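Local coordinates for protein geranyltranstransferase (Staphylococcus aureus, PDB 1RTR) that probably catalyses the chain elongation of allylic diphosphates with isopentenyl diphosphate to give farnesyl diphosphate, the C15 precursor of bacterial isoprenoids, at residues A68-M73 and T117-L122; K8-V13 and G42-P47. All blocks are in the same frame, centred on the assembly; numbering follows the deposited sequence.

Helix 65-83 joins the two contacts. Contact 1 uses its 68-73 turns against helix 105-124, whereas contact 2 sets helix 6-18 against the start of helix 45-56, and the centres of the contacts lie about 15 Å apart. Direct approaches bridge them, among them a salt bridge from Glu72 OE2 to Arg44 NH2 at 2.8 Å, Leu71 CD2 against Arg46 O at 3.7 Å, and Ala68 O against Pro47 CB at 3.8 Å. Contact 2 includes, in residues 42-47, a motif that in related prenyl synthases borders the isopentenyl diphosphate site and probably does so here, while contact 1 packs the helix that carries the first aspartate-rich motif near its C-terminal end.

Contact 1. Residues A68-M73 and T117-L122; sequences AIALEM and TKAFEL
Ala70 and Ala119 come closest where helices 65-83 and 105-124 run antiparallel, their local axes at 171° and 8.3 Å apart at closest approach. The CA atoms of Ala70 and Ala119 are 4.1 Å apart, a spacing that small side chains permit. The fit is reciprocal: Ala70 CB sits 3.4 Å from Ala119 O, and Ala119 CB lies 3.6 Å from Ala70 O. Beside this pair, Met73 runs extended beyond CG, with its SD 3.6 Å from Lys118 CG, while Met73 CE reaches Leu122 CD2 at 3.9 Å. Leu122 CD2 also meets Ile69 CG2, but the Leu122 chi1 of -146° lies off a staggered value, so the closeness of this methyl pair is doubtful.

Farther out, Ile21 touches both Met73 and Lys118, and Leu17 of helix 6-18 touches Ile69. Lys118 NZ forms a salt bridge with Glu121 OE1 on its own helix, whose hydrogen bond is weak. Phe120 points away from helix 65-83, and its ring stacks on Phe120 of the second subunit. Without a polar pair across the segments, their cohesion rests on shape: alanine CB atoms fitted on carbonyl oxygens, with methyl, thioether and lysine methylene contacts beside them.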
loop_
_atom_site.group_PDB
_atom_site.type_symbol
_atom_site.label_atom_id
_atom_site.label_comp_id
_atom_site.label_asym_id
_atom_site.label_seq_id
_atom_site.Cartn_x
_atom_site.Cartn_y
_atom_site.Cartn_z
ATOM N N ALA A 68 -12.140 -9.041 -2.972
ATOM C CA ALA A 68 -12.104 -9.013 -4.431
ATOM C C ALA A 68 -11.938 -7.600 -4.982
ATOM O O ALA A 68 -11.146 -7.387 -5.911
ATOM C CB ALA A 68 -13.352 -9.678 -5.017
ATOM N N ILE A 69 -12.675 -6.636 -4.425
ATOM C CA ILE A 69 -12.535 -5.233 -4.835
ATOM C C ILE A 69 -11.125 -4.732 -4.533
ATOM O O ILE A 69 -10.472 -4.138 -5.398
ATOM C CB ILE A 69 -13.586 -4.323 -4.138
ATOM C CG1 ILE A 69 -15.015 -4.706 -4.539
ATOM C CG2 ILE A 69 -13.333 -2.866 -4.460
ATOM C CD1 ILE A 69 -15.297 -4.600 -6.052
ATOM N N ALA A 70 -10.668 -4.970 -3.301
ATOM C CA ALA A 70 -9.281 -4.705 -2.920
ATOM C C ALA A 70 -8.301 -5.297 -3.926
ATOM O O ALA A 70 -7.417 -4.598 -4.420
ATOM C CB ALA A 70 -8.996 -5.231 -1.536
ATOM N N LEU A 71 -8.483 -6.572 -4.253
ATOM C CA LEU A 71 -7.600 -7.267 -5.187
ATOM C C LEU A 71 -7.523 -6.558 -6.534
ATOM O O LEU A 71 -6.432 -6.409 -7.107
ATOM C CB LEU A 71 -8.050 -8.720 -5.371
ATOM C CG LEU A 71 -7.171 -9.661 -6.203
ATOM C CD1 LEU A 71 -5.655 -9.526 -5.873
ATOM C CD2 LEU A 71 -7.657 -11.093 -6.028
ATOM N N GLU A 72 -8.675 -6.111 -7.040
ATOM C CA GLU A 72 -8.699 -5.397 -8.323
ATOM C C GLU A 72 -8.064 -3.997 -8.213
ATOM O O GLU A 72 -7.433 -3.518 -9.171
ATOM C CB GLU A 72 -10.120 -5.351 -8.907
ATOM C CG GLU A 72 -10.225 -4.793 -10.324
ATOM C CD GLU A 72 -9.664 -5.711 -11.409
ATOM O OE1 GLU A 72 -9.307 -6.880 -11.120
ATOM O OE2 GLU A 72 -9.572 -5.253 -12.573
ATOM N N MET A 73 -8.214 -3.355 -7.051
ATOM C CA MET A 73 -7.537 -2.077 -6.793
ATOM C C MET A 73 -6.013 -2.259 -6.883
ATOM O O MET A 73 -5.319 -1.439 -7.503
ATOM C CB MET A 73 -7.929 -1.512 -5.421
ATOM C CG MET A 73 -9.170 -0.610 -5.404
ATOM S SD MET A 73 -9.722 -0.188 -3.733
ATOM C CE MET A 73 -11.331 0.408 -4.112
ATOM N N THR A 117 -3.260 2.051 -1.073
ATOM C CA THR A 117 -3.750 2.336 0.262
ATOM C C THR A 117 -5.223 1.931 0.443
ATOM O O THR A 117 -5.572 1.287 1.449
ATOM C CB THR A 117 -3.549 3.825 0.588
ATOM O OG1 THR A 117 -2.282 4.252 0.090
ATOM C CG2 THR A 117 -3.413 4.046 2.090
ATOM N N LYS A 118 -6.088 2.291 -0.512
ATOM C CA LYS A 118 -7.523 2.012 -0.359
ATOM C C LYS A 118 -7.825 0.508 -0.212
ATOM O O LYS A 118 -8.718 0.114 0.548
ATOM C CB LYS A 118 -8.341 2.625 -1.512
ATOM C CG LYS A 118 -9.850 2.474 -1.367
ATOM C CD LYS A 118 -10.413 3.315 -0.227
ATOM C CE LYS A 118 -11.922 3.507 -0.376
ATOM N NZ LYS A 118 -12.662 3.305 0.917
ATOM N N ALA A 119 -7.074 -0.321 -0.941
ATOM C CA ALA A 119 -7.259 -1.772 -0.889
ATOM C C ALA A 119 -7.178 -2.306 0.539
ATOM O O ALA A 119 -7.984 -3.151 0.936
ATOM C CB ALA A 119 -6.259 -2.479 -1.806
ATOM N N PHE A 120 -6.225 -1.781 1.315
ATOM C CA PHE A 120 -6.053 -2.181 2.707
ATOM C C PHE A 120 -7.152 -1.651 3.624
ATOM O O PHE A 120 -7.620 -2.360 4.522
ATOM C CB PHE A 120 -4.654 -1.817 3.191
ATOM C CG PHE A 120 -3.587 -2.623 2.524
ATOM C CD1 PHE A 120 -3.395 -3.959 2.866
ATOM C CD2 PHE A 120 -2.811 -2.076 1.523
ATOM C CE1 PHE A 120 -2.430 -4.726 2.238
ATOM C CE2 PHE A 120 -1.847 -2.840 0.885
ATOM C CZ PHE A 120 -1.653 -4.172 1.244
ATOM N N GLU A 121 -7.579 -0.414 3.380
ATOM C CA GLU A 121 -8.714 0.163 4.090
ATOM C C GLU A 121 -9.955 -0.688 3.916
ATOM O O GLU A 121 -10.667 -0.955 4.881
ATOM C CB GLU A 121 -8.992 1.573 3.581
ATOM C CG GLU A 121 -9.650 2.476 4.603
ATOM C CD GLU A 121 -11.026 2.933 4.167
ATOM O OE1 GLU A 121 -11.874 2.042 3.901
ATOM O OE2 GLU A 121 -11.254 4.182 4.089
ATOM N N LEU A 122 -10.200 -1.116 2.682
ATOM C CA LEU A 122 -11.394 -1.879 2.331
ATOM C C LEU A 122 -11.508 -3.214 3.061
ATOM O O LEU A 122 -12.583 -3.555 3.554
ATOM C CB LEU A 122 -11.470 -2.079 0.816
ATOM C CG LEU A 122 -12.864 -2.093 0.176
ATOM C CD1 LEU A 122 -13.794 -0.986 0.718
ATOM C CD2 LEU A 122 -12.733 -1.993 -1.325
#

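Contact 2. Residues K8-V13 and G42-P47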
loop_
_atom_site.group_PDB
_atom_site.type_symbol
_atom_site.label_atom_id
_atom_site.label_comp_id
_atom_site.label_asym_id
_atom_site.label_seq_id
_atom_site.Cartn_x
_atom_site.Cartn_y
_atom_site.Cartn_z
ATOM N N LYS A 8 -22.132 -12.456 -15.290
ATOM C CA LYS A 8 -22.943 -11.853 -14.235
ATOM C C LYS A 8 -22.122 -11.456 -13.006
ATOM O O LYS A 8 -22.495 -10.515 -12.293
ATOM C CB LYS A 8 -24.123 -12.749 -13.852
ATOM C CG LYS A 8 -25.387 -12.469 -14.668
ATOM C CD LYS A 8 -26.236 -11.376 -14.031
ATOM C CE LYS A 8 -27.725 -11.698 -14.142
ATOM N NZ LYS A 8 -28.303 -11.166 -15.410
ATOM N N LEU A 9 -21.017 -12.163 -12.757
ATOM C CA LEU A 9 -20.067 -11.757 -11.725
ATOM C C LEU A 9 -19.254 -10.532 -12.164
ATOM O O LEU A 9 -19.135 -9.565 -11.412
ATOM C CB LEU A 9 -19.145 -12.907 -11.340
ATOM C CG LEU A 9 -19.627 -13.797 -10.198
ATOM C CD1 LEU A 9 -18.809 -15.057 -10.186
ATOM C CD2 LEU A 9 -19.528 -13.101 -8.863
ATOM N N ILE A 10 -18.716 -10.580 -13.382
ATOM C CA ILE A 10 -18.029 -9.441 -13.993
ATOM C C ILE A 10 -18.864 -8.166 -13.875
ATOM O O ILE A 10 -18.334 -7.103 -13.553
ATOM C CB ILE A 10 -17.696 -9.734 -15.482
ATOM C CG1 ILE A 10 -16.683 -10.877 -15.598
ATOM C CG2 ILE A 10 -17.176 -8.482 -16.191
ATOM C CD1 ILE A 10 -16.250 -11.211 -17.032
ATOM N N ASP A 11 -20.166 -8.288 -14.133
ATOM C CA ASP A 11 -21.101 -7.165 -14.066
ATOM C C ASP A 11 -21.201 -6.610 -12.661
ATOM O O ASP A 11 -21.126 -5.396 -12.466
ATOM C CB ASP A 11 -22.492 -7.590 -14.538
ATOM C CG ASP A 11 -22.601 -7.662 -16.047
ATOM O OD1 ASP A 11 -23.589 -8.261 -16.530
ATOM O OD2 ASP A 11 -21.748 -7.163 -16.826
ATOM N N GLU A 12 -21.369 -7.501 -11.689
ATOM C CA GLU A 12 -21.461 -7.099 -10.295
ATOM C C GLU A 12 -20.179 -6.414 -9.825
ATOM O O GLU A 12 -20.241 -5.382 -9.151
ATOM C CB GLU A 12 -21.800 -8.283 -9.399
ATOM C CG GLU A 12 -22.292 -7.849 -8.034
ATOM C CD GLU A 12 -22.643 -9.012 -7.142
ATOM O OE1 GLU A 12 -22.650 -10.168 -7.623
ATOM O OE2 GLU A 12 -22.923 -8.763 -5.954
ATOM N N VAL A 13 -19.034 -6.982 -10.202
ATOM C CA VAL A 13 -17.735 -6.390 -9.907
ATOM C C VAL A 13 -17.666 -4.985 -10.506
ATOM O O VAL A 13 -17.308 -4.028 -9.815
ATOM C CB VAL A 13 -16.547 -7.304 -10.375
ATOM C CG1 VAL A 13 -15.237 -6.536 -10.472
ATOM C CG2 VAL A 13 -16.375 -8.476 -9.428
ATOM N N GLY A 42 -11.637 -4.525 -17.746
ATOM C CA GLY A 42 -10.840 -5.656 -18.161
ATOM C C GLY A 42 -11.671 -6.911 -18.053
ATOM O O GLY A 42 -12.905 -6.860 -18.061
ATOM N N LYS A 43 -10.986 -8.043 -17.945
ATOM C CA LYS A 43 -11.636 -9.338 -17.844
ATOM C C LYS A 43 -12.071 -9.611 -16.394
ATOM O O LYS A 43 -13.007 -10.386 -16.149
ATOM C CB LYS A 43 -10.692 -10.434 -18.373
ATOM C CG LYS A 43 -9.956 -10.089 -19.706
ATOM C CD LYS A 43 -8.775 -11.066 -20.016
ATOM C CE LYS A 43 -8.678 -11.449 -21.521
ATOM N NZ LYS A 43 -7.964 -10.418 -22.368
ATOM N N ARG A 44 -11.384 -8.956 -15.449
ATOM C CA ARG A 44 -11.629 -9.064 -13.995
ATOM C C ARG A 44 -11.421 -10.462 -13.408
ATOM O O ARG A 44 -12.127 -10.851 -12.472
ATOM C CB ARG A 44 -13.029 -8.536 -13.608
ATOM C CG ARG A 44 -13.396 -7.198 -14.181
ATOM C CD ARG A 44 -12.653 -6.037 -13.594
ATOM N NE ARG A 44 -13.289 -4.784 -13.963
ATOM C CZ ARG A 44 -12.691 -3.604 -13.971
ATOM N NH1 ARG A 44 -13.374 -2.523 -14.326
ATOM N NH2 ARG A 44 -11.420 -3.490 -13.618
ATOM N N ILE A 45 -10.456 -11.214 -13.938
ATOM C CA ILE A 45 -10.280 -12.617 -13.534
ATOM C C ILE A 45 -9.888 -12.774 -12.083
ATOM O O ILE A 45 -10.310 -13.733 -11.442
ATOM C CB ILE A 45 -9.283 -13.387 -14.435
ATOM C CG1 ILE A 45 -8.049 -12.545 -14.725
ATOM C CG2 ILE A 45 -9.949 -13.856 -15.729
ATOM C CD1 ILE A 45 -6.840 -12.995 -13.930
ATOM N N ARG A 46 -9.095 -11.831 -11.566
ATOM C CA ARG A 46 -8.609 -11.923 -10.183
ATOM C C ARG A 46 -9.755 -11.887 -9.176
ATOM O O ARG A 46 -9.895 -12.840 -8.401
ATOM C CB ARG A 46 -7.548 -10.870 -9.863
ATOM C CG ARG A 46 -6.216 -11.133 -10.507
ATOM C CD ARG A 46 -5.378 -9.895 -10.640
ATOM N NE ARG A 46 -4.192 -10.113 -11.452
ATOM C CZ ARG A 46 -4.156 -10.053 -12.780
ATOM N NH1 ARG A 46 -3.011 -10.265 -13.415
ATOM N NH2 ARG A 46 -5.246 -9.779 -13.478
ATOM N N PRO A 47 -10.577 -10.823 -9.186
ATOM C CA PRO A 47 -11.779 -10.779 -8.345
ATOM C C PRO A 47 -12.682 -11.963 -8.598
ATOM O O PRO A 47 -13.153 -12.577 -7.640
ATOM C CB PRO A 47 -12.487 -9.472 -8.768
ATOM C CG PRO A 47 -11.804 -8.992 -9.984
ATOM C CD PRO A 47 -10.417 -9.573 -9.948
#
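The GGKRxRP motif of the all-helical polyprenyl synthase fold, likely to lie beside a diphosphate site, supplies Lys43, Arg44 and Pro47, which pack on Ile10 and Val13 of helix 6-18. The geometry divides the motif between two sides. Lys43 directs its CB away from helix 6-18, whereas Arg44 and Pro47 direct theirs toward it. Arg46 packs instead on Leu71 and His75 of helix 65-83 and on Leu181 and Leu182 of helix 179-193.

Backbones come nearest at Ile10 and Arg44, whose CA atoms are 6.4 Å apart. Ile10 reaches across with its longer branch: chi2 of -178° extends it, and CD1 ends 3.5 Å from Lys43 O, a van der Waals contact of a methyl with a carbonyl oxygen. One turn later Val13 divides its two methyls between two partners. CG1 lies against the methylenes of Arg44, 4.1 Å from CD, as the two side chains pass at a slant; CG2 meets Pro47 CB, also at 4.1 Å, with the side chains roughly perpendicular. Leu51 of helix 45-56 and Met65 of helix 65-83 also touch Val13.

Arg44 occupies the N-cap position of helix 45-56, and its left-handed backbone, with phi and psi of 62° and 34°, is where the chain turns into that helix. Its side chain bends at chi2, placing the CG and CD methylenes beside Val13 while the guanidinium continues to polar partners. There NH2 forms the salt bridge with Glu72, and NH1 hydrogen-bonds Leu38 O. These two bonds restrict the rotation of the guanidinium, and over the centre of one of its faces, 4.0 Å above the plane, stands the backbone N of Gly42.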